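Local coordinates for copper-containing nitrite reductase (Hyphomicrobium denitrificans 1NES1, PDB 6TFO) that reduces nitrite to nitric oxide at a type 2 copper centre fed with electrons by type 1 copper, in a three-domain chain that assembles as a homotrimer, at the interface of chains A and B. Coordinates in Å, arbitrary orientation; residue numbers count along the deposited sequence, not the author numbering. Chains: chain A/B, Copper-containing nitrite reductase.

Contact 1: the interface of chains A and B. Residues chain A 90-92, 101-103; chain B 189, 219-220, 267, 270, 316.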
loop_
_atom_site.group_PDB
_atom_site.type_symbol
_atom_site.label_atom_id
_atom_site.label_comp_id
_atom_site.label_asym_id
_atom_site.label_seq_id
_atom_site.Cartn_x
_atom_site.Cartn_y
_atom_site.Cartn_z
ATOM N N ARG A 90 3.705 -31.380 -18.964
ATOM C CA ARG A 90 2.778 -30.502 -18.208
ATOM C C ARG A 90 3.346 -30.188 -16.826
ATOM O O ARG A 90 4.140 -30.983 -16.284
ATOM C CB ARG A 90 1.388 -31.137 -18.108
ATOM C CG ARG A 90 1.325 -32.366 -17.219
ATOM C CD ARG A 90 -0.083 -32.767 -16.841
ATOM N NE ARG A 90 -1.019 -32.720 -17.949
ATOM C CZ ARG A 90 -2.275 -32.280 -17.884
ATOM N NH1 ARG A 90 -2.783 -31.835 -16.744
ATOM N NH2 ARG A 90 -3.020 -32.268 -18.979
ATOM N N SER A 91 2.944 -29.045 -16.288
ATOM C CA SER A 91 3.094 -28.703 -14.852
ATOM C C SER A 91 2.091 -29.526 -14.059
ATOM O O SER A 91 1.203 -30.139 -14.660
ATOM C CB SER A 91 2.858 -27.242 -14.603
ATOM O OG SER A 91 1.460 -26.979 -14.502
ATOM N N ALA A 92 2.226 -29.504 -12.743
ATOM C CA ALA A 92 1.141 -29.882 -11.812
ATOM C C ALA A 92 0.137 -28.719 -11.764
ATOM O O ALA A 92 0.453 -27.613 -12.247
ATOM C CB ALA A 92 1.727 -30.174 -10.456
ATOM N N SER A 101 4.960 -24.835 -9.924
ATOM C CA SER A 101 5.297 -26.155 -10.491
ATOM C C SER A 101 6.201 -25.908 -11.692
ATOM O O SER A 101 5.849 -25.063 -12.540
ATOM C CB SER A 101 4.073 -26.952 -10.846
ATOM O OG SER A 101 4.419 -28.092 -11.618
ATOM N N THR A 102 7.380 -26.524 -11.683
ATOM C CA THR A 102 8.322 -26.477 -12.819
ATOM C C THR A 102 8.285 -27.854 -13.474
ATOM O O THR A 102 7.968 -28.857 -12.775
ATOM C CB THR A 102 9.692 -25.950 -12.400
ATOM O OG1 THR A 102 10.430 -27.070 -11.927
ATOM C CG2 THR A 102 9.613 -24.848 -11.364
ATOM N N PHE A 103 8.465 -27.855 -14.796
ATOM C CA PHE A 103 8.527 -29.060 -15.662
ATOM C C PHE A 103 9.562 -28.780 -16.757
ATOM O O PHE A 103 9.921 -27.621 -17.006
ATOM C CB PHE A 103 7.134 -29.459 -16.176
ATOM C CG PHE A 103 6.480 -28.528 -17.178
ATOM C CD1 PHE A 103 5.852 -27.358 -16.776
ATOM C CD2 PHE A 103 6.458 -28.846 -18.524
ATOM C CE1 PHE A 103 5.265 -26.514 -17.705
ATOM C CE2 PHE A 103 5.850 -28.016 -19.450
ATOM C CZ PHE A 103 5.264 -26.849 -19.041
ATOM N N TRP B 189 8.021 -36.134 -4.547
ATOM C CA TRP B 189 8.676 -36.976 -5.578
ATOM C C TRP B 189 9.751 -37.817 -4.882
ATOM O O TRP B 189 10.567 -37.239 -4.118
ATOM C CB TRP B 189 9.266 -36.105 -6.693
ATOM C CG TRP B 189 8.290 -35.176 -7.343
ATOM C CD1 TRP B 189 6.927 -35.242 -7.267
ATOM C CD2 TRP B 189 8.599 -34.074 -8.217
ATOM N NE1 TRP B 189 6.378 -34.240 -8.014
ATOM C CE2 TRP B 189 7.371 -33.511 -8.614
ATOM C CE3 TRP B 189 9.781 -33.499 -8.696
ATOM C CZ2 TRP B 189 7.295 -32.408 -9.466
ATOM C CZ3 TRP B 189 9.705 -32.396 -9.527
ATOM C CH2 TRP B 189 8.475 -31.857 -9.905
ATOM N N LEU B 219 3.929 -37.183 -13.508
ATOM C CA LEU B 219 3.845 -36.073 -14.488
ATOM C C LEU B 219 5.234 -35.825 -15.058
ATOM O O LEU B 219 5.338 -35.487 -16.232
ATOM C CB LEU B 219 3.287 -34.812 -13.812
ATOM C CG LEU B 219 1.887 -34.971 -13.211
ATOM C CD1 LEU B 219 1.460 -33.733 -12.428
ATOM C CD2 LEU B 219 0.876 -35.324 -14.290
ATOM N N MET B 220 6.271 -35.977 -14.242
ATOM C CA MET B 220 7.633 -35.532 -14.630
ATOM C C MET B 220 8.499 -36.717 -15.072
ATOM O O MET B 220 8.323 -37.845 -14.567
ATOM C CB MET B 220 8.312 -34.801 -13.470
ATOM C CG MET B 220 7.458 -33.719 -12.873
ATOM S SD MET B 220 6.788 -32.600 -14.118
ATOM C CE MET B 220 5.947 -31.453 -13.028
ATOM N N SER B 267 13.900 -28.994 -12.991
ATOM C CA SER B 267 14.823 -28.335 -12.089
ATOM C C SER B 267 15.309 -29.352 -11.060
ATOM O O SER B 267 14.480 -29.935 -10.324
ATOM C CB SER B 267 14.136 -27.157 -11.397
ATOM O OG SER B 267 14.935 -26.562 -10.376
ATOM N N ASN B 270 14.349 -28.646 -7.547
ATOM C CA ASN B 270 12.901 -28.958 -7.377
ATOM C C ASN B 270 12.754 -30.454 -7.065
ATOM O O ASN B 270 12.108 -30.806 -6.061
ATOM C CB ASN B 270 12.074 -28.555 -8.609
ATOM C CG ASN B 270 10.573 -28.674 -8.405
ATOM O OD1 ASN B 270 10.090 -28.954 -7.311
ATOM N ND2 ASN B 270 9.808 -28.459 -9.460
ATOM N N MET B 316 4.453 -25.776 -3.351
ATOM C CA MET B 316 5.845 -25.342 -3.544
ATOM C C MET B 316 5.847 -23.862 -3.937
ATOM O O MET B 316 5.011 -23.454 -4.751
ATOM C CB MET B 316 6.503 -26.216 -4.621
ATOM C CG MET B 316 8.007 -26.097 -4.680
ATOM S SD MET B 316 8.493 -24.961 -5.993
ATOM C CE MET B 316 8.197 -25.996 -7.428
HETATM O O HOH W 1 5.656 -33.111 -17.127
#
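The apolar half of this trimer-interface patch is built on B:Leu219 and B:Met220, which lie against the end of strand 89-90, the loop after it and strand 100-106 of the N-terminal cupredoxin domain of chain A. B:Leu219 carries its CG anti to the carbonyl carbon (chi1 -60°) and splits its two methyls: CD2 crosses obliquely over the A:Arg90 methylene CD at 3.7 Å, while CD1 lies by A:Ala92, 3.9 Å from CA. B:Met220 is bent at chi2 (-50°), which brings its thioether SD to 3.8 Å from A:Phe103 CB and its terminal methyl CE towards the carbonyl oxygen of A:Thr102. Its CG lies over the rim of one face of the B:Trp189 ring, a second-shell support.

The looser side is bridged by solvent: water 1 joins the backbone of A:Arg90 to B:Leu219, reaching A:Arg90 O at 2.7 Å and B:Leu219 O at 2.6 Å. The other end is closed by a direct, well-aimed bond: A:Thr102 and B:Asn270 meet tip to tip, and the amide ND2 of B:Asn270 donates to the hydroxyl OG1 of A:Thr102 at 2.9 Å (152° at H), with the acceptor near the amide plane. These contacts seat the tethered blue-copper domain of chain A on the nitrite reductase core of chain B.

Contact 2: the interface of chains A and B. Residues chain A 377, 387-391; chain B 255-256, 379-382, 384-385.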
loop_
_atom_site.group_PDB
_atom_site.type_symbol
_atom_site.label_atom_id
_atom_site.label_comp_id
_atom_site.label_asym_id
_atom_site.label_seq_id
_atom_site.Cartn_x
_atom_site.Cartn_y
_atom_site.Cartn_z
ATOM N N VAL A 377 41.491 -34.482 -1.851
ATOM C CA VAL A 377 41.001 -33.133 -1.453
ATOM C C VAL A 377 41.956 -32.571 -0.394
ATOM O O VAL A 377 42.051 -33.176 0.697
ATOM C CB VAL A 377 39.565 -33.206 -0.909
ATOM C CG1 VAL A 377 39.130 -31.869 -0.360
ATOM C CG2 VAL A 377 38.579 -33.711 -1.941
ATOM N N PRO A 387 46.288 -35.117 2.068
ATOM C CA PRO A 387 44.941 -34.950 1.546
ATOM C C PRO A 387 43.995 -36.092 1.941
ATOM O O PRO A 387 44.450 -37.193 2.149
ATOM C CB PRO A 387 45.137 -34.888 0.026
ATOM C CG PRO A 387 46.460 -35.555 -0.206
ATOM C CD PRO A 387 47.296 -35.250 1.016
ATOM N N LEU A 388 42.697 -35.778 2.019
ATOM C CA LEU A 388 41.594 -36.745 2.218
ATOM C C LEU A 388 41.347 -37.427 0.873
ATOM O O LEU A 388 41.761 -36.869 -0.175
ATOM C CB LEU A 388 40.348 -36.010 2.725
ATOM C CG LEU A 388 40.493 -35.339 4.096
ATOM C CD1 LEU A 388 39.531 -34.186 4.278
ATOM C CD2 LEU A 388 40.251 -36.335 5.199
ATOM N N THR A 389 40.752 -38.618 0.893
ATOM C CA THR A 389 40.689 -39.501 -0.290
ATOM C C THR A 389 39.252 -39.978 -0.517
ATOM O O THR A 389 38.551 -40.287 0.486
ATOM C CB THR A 389 41.686 -40.659 -0.129
ATOM O OG1 THR A 389 41.529 -41.238 1.171
ATOM C CG2 THR A 389 43.121 -40.208 -0.291
ATOM N N GLY A 390 38.847 -40.076 -1.786
ATOM C CA GLY A 390 37.517 -40.586 -2.163
ATOM C C GLY A 390 36.412 -39.723 -1.574
ATOM O O GLY A 390 35.636 -40.239 -0.731
ATOM N N VAL A 391 36.385 -38.450 -1.982
ATOM C CA VAL A 391 35.471 -37.377 -1.469
ATOM C C VAL A 391 34.555 -36.892 -2.606
ATOM O O VAL A 391 35.107 -36.467 -3.644
ATOM C CB VAL A 391 36.273 -36.204 -0.860
ATOM C CG1 VAL A 391 35.390 -34.993 -0.577
ATOM C CG2 VAL A 391 36.998 -36.620 0.407
ATOM N N VAL B 255 35.298 -46.372 -6.332
ATOM C CA VAL B 255 35.854 -45.653 -5.154
ATOM C C VAL B 255 34.970 -45.905 -3.951
ATOM O O VAL B 255 33.754 -45.736 -4.031
ATOM C CB VAL B 255 35.999 -44.153 -5.423
ATOM C CG1 VAL B 255 36.651 -43.452 -4.249
ATOM C CG2 VAL B 255 36.790 -43.896 -6.692
ATOM N N PRO B 256 35.555 -46.325 -2.810
ATOM C CA PRO B 256 34.807 -46.449 -1.565
ATOM C C PRO B 256 34.497 -45.052 -1.026
ATOM O O PRO B 256 35.279 -44.109 -1.261
ATOM C CB PRO B 256 35.763 -47.194 -0.619
ATOM C CG PRO B 256 37.123 -46.792 -1.136
ATOM C CD PRO B 256 36.959 -46.724 -2.639
ATOM N N ALA B 379 35.442 -37.549 7.864
ATOM C CA ALA B 379 35.459 -36.162 7.325
ATOM C C ALA B 379 35.191 -36.188 5.818
ATOM O O ALA B 379 35.883 -36.946 5.106
ATOM C CB ALA B 379 36.764 -35.464 7.629
ATOM N N LEU B 380 34.192 -35.406 5.385
ATOM C CA LEU B 380 33.787 -35.210 3.970
ATOM C C LEU B 380 33.338 -36.551 3.394
ATOM O O LEU B 380 33.281 -36.676 2.162
ATOM C CB LEU B 380 34.942 -34.575 3.184
ATOM C CG LEU B 380 35.427 -33.220 3.734
ATOM C CD1 LEU B 380 36.548 -32.611 2.891
ATOM C CD2 LEU B 380 34.268 -32.232 3.823
ATOM N N GLY B 381 32.987 -37.499 4.263
ATOM C CA GLY B 381 32.527 -38.844 3.873
ATOM C C GLY B 381 33.654 -39.698 3.306
ATOM O O GLY B 381 33.352 -40.643 2.513
ATOM N N SER B 382 34.910 -39.372 3.643
ATOM C CA SER B 382 36.083 -40.211 3.292
ATOM C C SER B 382 36.058 -41.445 4.195
ATOM O O SER B 382 36.036 -41.322 5.433
ATOM C CB SER B 382 37.419 -39.510 3.364
ATOM O OG SER B 382 38.464 -40.419 3.007
ATOM N N THR B 384 38.322 -43.844 3.549
ATOM C CA THR B 384 39.712 -44.340 3.373
ATOM C C THR B 384 40.665 -43.540 4.256
ATOM O O THR B 384 41.604 -44.155 4.738
ATOM C CB THR B 384 40.122 -44.351 1.898
ATOM O OG1 THR B 384 39.849 -43.084 1.304
ATOM C CG2 THR B 384 39.394 -45.434 1.140
ATOM N N SER B 385 40.438 -42.241 4.459
ATOM C CA SER B 385 41.281 -41.387 5.331
ATOM C C SER B 385 40.882 -41.607 6.782
ATOM O O SER B 385 39.734 -41.915 7.079
ATOM C CB SER B 385 41.188 -39.950 4.935
ATOM O OG SER B 385 41.779 -39.771 3.651
HETATM O O HOH W 2 36.251 -42.475 0.713
#
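Most of the buried surface here belongs to A:Leu388 (62 Å²) and A:Thr389 (48 Å²) on the short strand 388-389, and to B:Ser385 (47 Å²) in the facing loop, at an interface within the homotrimer. A:Leu388 points its CG anti to the carbonyl carbon (chi1 -63°) and divides its branches: CD1 meets B:Leu380 CD1 at 3.6 Å, the two side chains crossing at about a right angle, and CD2 lies 3.7 Å from B:Ser385 CB. A:Val391 extends this apolar strip, its CG1 approaching B:Leu380 CB obliquely.

A:Thr389 provides the polar centre. Its OG1 occupies the crowded position between backbone N and carbonyl carbon (chi1 48°), where two hydroxyls grip it: B:Thr384 OG1 at 2.5 Å and B:Ser385 OG at 2.9 Å, with the donors not decided. B:Ser385 OG is also 3.2 Å from A:Thr389 N, consistent with accepting a backbone hydrogen bond. At the end of the strand, water 2 links the carbonyl oxygens of A:Thr389 and A:Gly390 to that of B:Pro256. B:Ser382 is held from behind by B:Ser385 N, which donates to its OG at 3.1 Å; in turn this hydroxyl donates to the backbone A:Thr389 O at 2.5 Å, in the carbonyl plane with a C=O...donor angle of 146°.

Contact 3: the interface of chains A and B. Residues chain A 93-101; chain B 305, 315-318.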
loop_
_atom_site.group_PDB
_atom_site.type_symbol
_atom_site.label_atom_id
_atom_site.label_comp_id
_atom_site.label_asym_id
_atom_site.label_seq_id
_atom_site.Cartn_x
_atom_site.Cartn_y
_atom_site.Cartn_z
ATOM N N ILE A 93 -1.035 -28.948 -11.187
ATOM C CA ILE A 93 -2.047 -27.885 -10.922
ATOM C C ILE A 93 -1.564 -27.046 -9.731
ATOM O O ILE A 93 -1.359 -27.609 -8.650
ATOM C CB ILE A 93 -3.429 -28.513 -10.666
ATOM C CG1 ILE A 93 -3.999 -29.125 -11.952
ATOM C CG2 ILE A 93 -4.370 -27.485 -10.038
ATOM C CD1 ILE A 93 -5.087 -30.155 -11.731
ATOM N N VAL A 94 -1.457 -25.733 -9.902
ATOM C CA VAL A 94 -1.112 -24.796 -8.797
ATOM C C VAL A 94 -2.386 -24.038 -8.383
ATOM O O VAL A 94 -3.034 -23.450 -9.276
ATOM C CB VAL A 94 0.030 -23.858 -9.227
ATOM C CG1 VAL A 94 1.360 -24.580 -9.185
ATOM C CG2 VAL A 94 -0.198 -23.207 -10.586
ATOM N N SER A 95 -2.732 -24.028 -7.090
ATOM C CA SER A 95 -4.048 -23.562 -6.577
ATOM C C SER A 95 -3.965 -22.172 -5.941
ATOM O O SER A 95 -4.696 -21.276 -6.413
ATOM C CB SER A 95 -4.626 -24.574 -5.649
ATOM O OG SER A 95 -4.964 -25.732 -6.413
ATOM N N GLY A 96 -3.160 -22.002 -4.891
ATOM C CA GLY A 96 -3.068 -20.713 -4.174
ATOM C C GLY A 96 -2.140 -19.732 -4.871
ATOM O O GLY A 96 -1.384 -20.126 -5.753
ATOM N N LYS A 97 -2.189 -18.466 -4.462
ATOM C CA LYS A 97 -1.251 -17.412 -4.921
ATOM C C LYS A 97 0.167 -17.845 -4.535
ATOM O O LYS A 97 0.345 -18.295 -3.390
ATOM C CB LYS A 97 -1.634 -16.062 -4.307
ATOM C CG LYS A 97 -0.915 -14.849 -4.887
ATOM C CD LYS A 97 -1.640 -13.535 -4.640
ATOM C CE LYS A 97 -3.135 -13.719 -4.468
ATOM N NZ LYS A 97 -3.780 -12.512 -3.902
ATOM N N ASN A 98 1.104 -17.749 -5.485
ATOM C CA ASN A 98 2.550 -18.092 -5.346
ATOM C C ASN A 98 2.823 -19.595 -5.493
ATOM O O ASN A 98 4.009 -19.944 -5.554
ATOM C CB ASN A 98 3.139 -17.619 -4.027
ATOM C CG ASN A 98 3.002 -16.137 -3.837
ATOM O OD1 ASN A 98 3.098 -15.380 -4.793
ATOM N ND2 ASN A 98 2.832 -15.733 -2.591
ATOM N N ALA A 99 1.801 -20.457 -5.466
ATOM C CA ALA A 99 1.948 -21.916 -5.684
ATOM C C ALA A 99 2.626 -22.127 -7.043
ATOM O O ALA A 99 2.221 -21.467 -8.020
ATOM C CB ALA A 99 0.626 -22.630 -5.623
ATOM N N SER A 100 3.657 -22.979 -7.081
ATOM C CA SER A 100 4.552 -23.142 -8.252
ATOM C C SER A 100 4.675 -24.610 -8.651
ATOM O O SER A 100 4.479 -25.497 -7.819
ATOM C CB SER A 100 5.893 -22.536 -7.981
ATOM O OG SER A 100 5.769 -21.218 -7.465
ATOM N N SER A 101 4.960 -24.835 -9.924
ATOM C CA SER A 101 5.297 -26.155 -10.491
ATOM C C SER A 101 6.201 -25.908 -11.692
ATOM O O SER A 101 5.849 -25.063 -12.540
ATOM C CB SER A 101 4.073 -26.952 -10.846
ATOM O OG SER A 101 4.419 -28.092 -11.618
ATOM N N VAL B 305 4.563 -22.198 0.035
ATOM C CA VAL B 305 3.848 -20.891 -0.070
ATOM C C VAL B 305 3.528 -20.419 1.353
ATOM O O VAL B 305 3.890 -19.268 1.674
ATOM C CB VAL B 305 2.566 -21.011 -0.918
ATOM C CG1 VAL B 305 1.696 -19.759 -0.828
ATOM C CG2 VAL B 305 2.852 -21.360 -2.375
ATOM N N GLU B 315 1.886 -26.212 -0.846
ATOM C CA GLU B 315 2.341 -26.159 -2.252
ATOM C C GLU B 315 3.718 -25.498 -2.287
ATOM O O GLU B 315 4.053 -24.708 -1.399
ATOM C CB GLU B 315 1.381 -25.354 -3.132
ATOM C CG GLU B 315 -0.021 -25.927 -3.208
ATOM C CD GLU B 315 -0.887 -25.246 -4.238
ATOM O OE1 GLU B 315 -0.825 -25.671 -5.382
ATOM O OE2 GLU B 315 -1.586 -24.267 -3.899
ATOM N N MET B 316 4.453 -25.776 -3.351
ATOM C CA MET B 316 5.845 -25.342 -3.544
ATOM C C MET B 316 5.847 -23.862 -3.937
ATOM O O MET B 316 5.011 -23.454 -4.751
ATOM C CB MET B 316 6.503 -26.216 -4.621
ATOM C CG MET B 316 8.007 -26.097 -4.680
ATOM S SD MET B 316 8.493 -24.961 -5.993
ATOM C CE MET B 316 8.197 -25.996 -7.428
ATOM N N ASP B 317 6.784 -23.106 -3.379
ATOM C CA ASP B 317 6.968 -21.671 -3.659
ATOM C C ASP B 317 8.286 -21.490 -4.415
ATOM O O ASP B 317 9.332 -21.451 -3.773
ATOM C CB ASP B 317 6.904 -20.898 -2.344
ATOM C CG ASP B 317 6.944 -19.398 -2.557
ATOM O OD1 ASP B 317 7.598 -18.973 -3.530
ATOM O OD2 ASP B 317 6.306 -18.678 -1.757
ATOM N N TYR B 318 8.229 -21.345 -5.740
ATOM C CA TYR B 318 9.439 -21.273 -6.598
ATOM C C TYR B 318 10.348 -20.137 -6.129
ATOM O O TYR B 318 11.544 -20.347 -6.061
ATOM C CB TYR B 318 9.137 -21.128 -8.094
ATOM C CG TYR B 318 10.333 -21.431 -8.961
ATOM C CD1 TYR B 318 10.884 -22.705 -8.970
ATOM C CD2 TYR B 318 10.964 -20.451 -9.723
ATOM C CE1 TYR B 318 12.010 -23.011 -9.727
ATOM C CE2 TYR B 318 12.085 -20.743 -10.492
ATOM C CZ TYR B 318 12.615 -22.027 -10.491
ATOM O OH TYR B 318 13.732 -22.357 -11.219
HETATM O O HOH W 3 6.467 -18.387 -6.052
#
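With CG anti to the carbonyl carbon (chi1 -62°) and the chain extended beyond it (chi2 -171°), B:Glu315 delivers its carboxylate tip to the chain A loop before strand 100-106. Both oxygens use their syn lone pairs: OE1 accepts from A:Ser95 N at 3.0 Å, and OE2 from A:Gly96 N at 2.9 Å in an almost straight bond (177° at H). Two successive peptide N-H groups thus fix the carboxylate's rotation and may favour its charged form. The A:Ala99 methyl CB sits over one face of the carboxyl group, 3.3 Å from CD of B:Glu315, which buries 80 Å².

At A:Ser100 the backbone N donates to B:Met316 O at 2.7 Å, nearly along the C=O axis, while OG, anti to the carbonyl carbon, accepts from B:Tyr318 N at 3.0 Å. The same hydroxyl donates within chain A to A:Asn98 O from above the carbonyl plane. Water 3 bridges A:Asn98 O and A:Ser100 OG to the carboxylate OD1 of B:Asp317, 2.8 Å away.

B:Val305 packs across the loop, its CG2 at 3.5 Å from A:Ala99 CA. In the fold, the loop leading into strand 100-106 of the N-terminal cupredoxin domain lies along the chain B segment 315-317 and meets the start of helix 318-323.

Contacts 1 and 3 are neighbouring parts of one footprint: their C-alpha centres lie about 11 Å apart, and they share A:Ser101 and B:Met316. Strand 100-106 of chain A runs through both, so it is held against chain B at successive points along its length. Contact 2 is remote, its C-alpha centre about 35 Å from that of contact 1 and 40 Å from that of contact 3, on different segments. Those segments, from the 250s and the 370s to 390s, suggest that contact 2 joins the catalytic cores, whereas contacts 1 and 3 dock the tethered N-terminal copper domain onto a neighbouring subunit, plausibly orienting it for electron transfer.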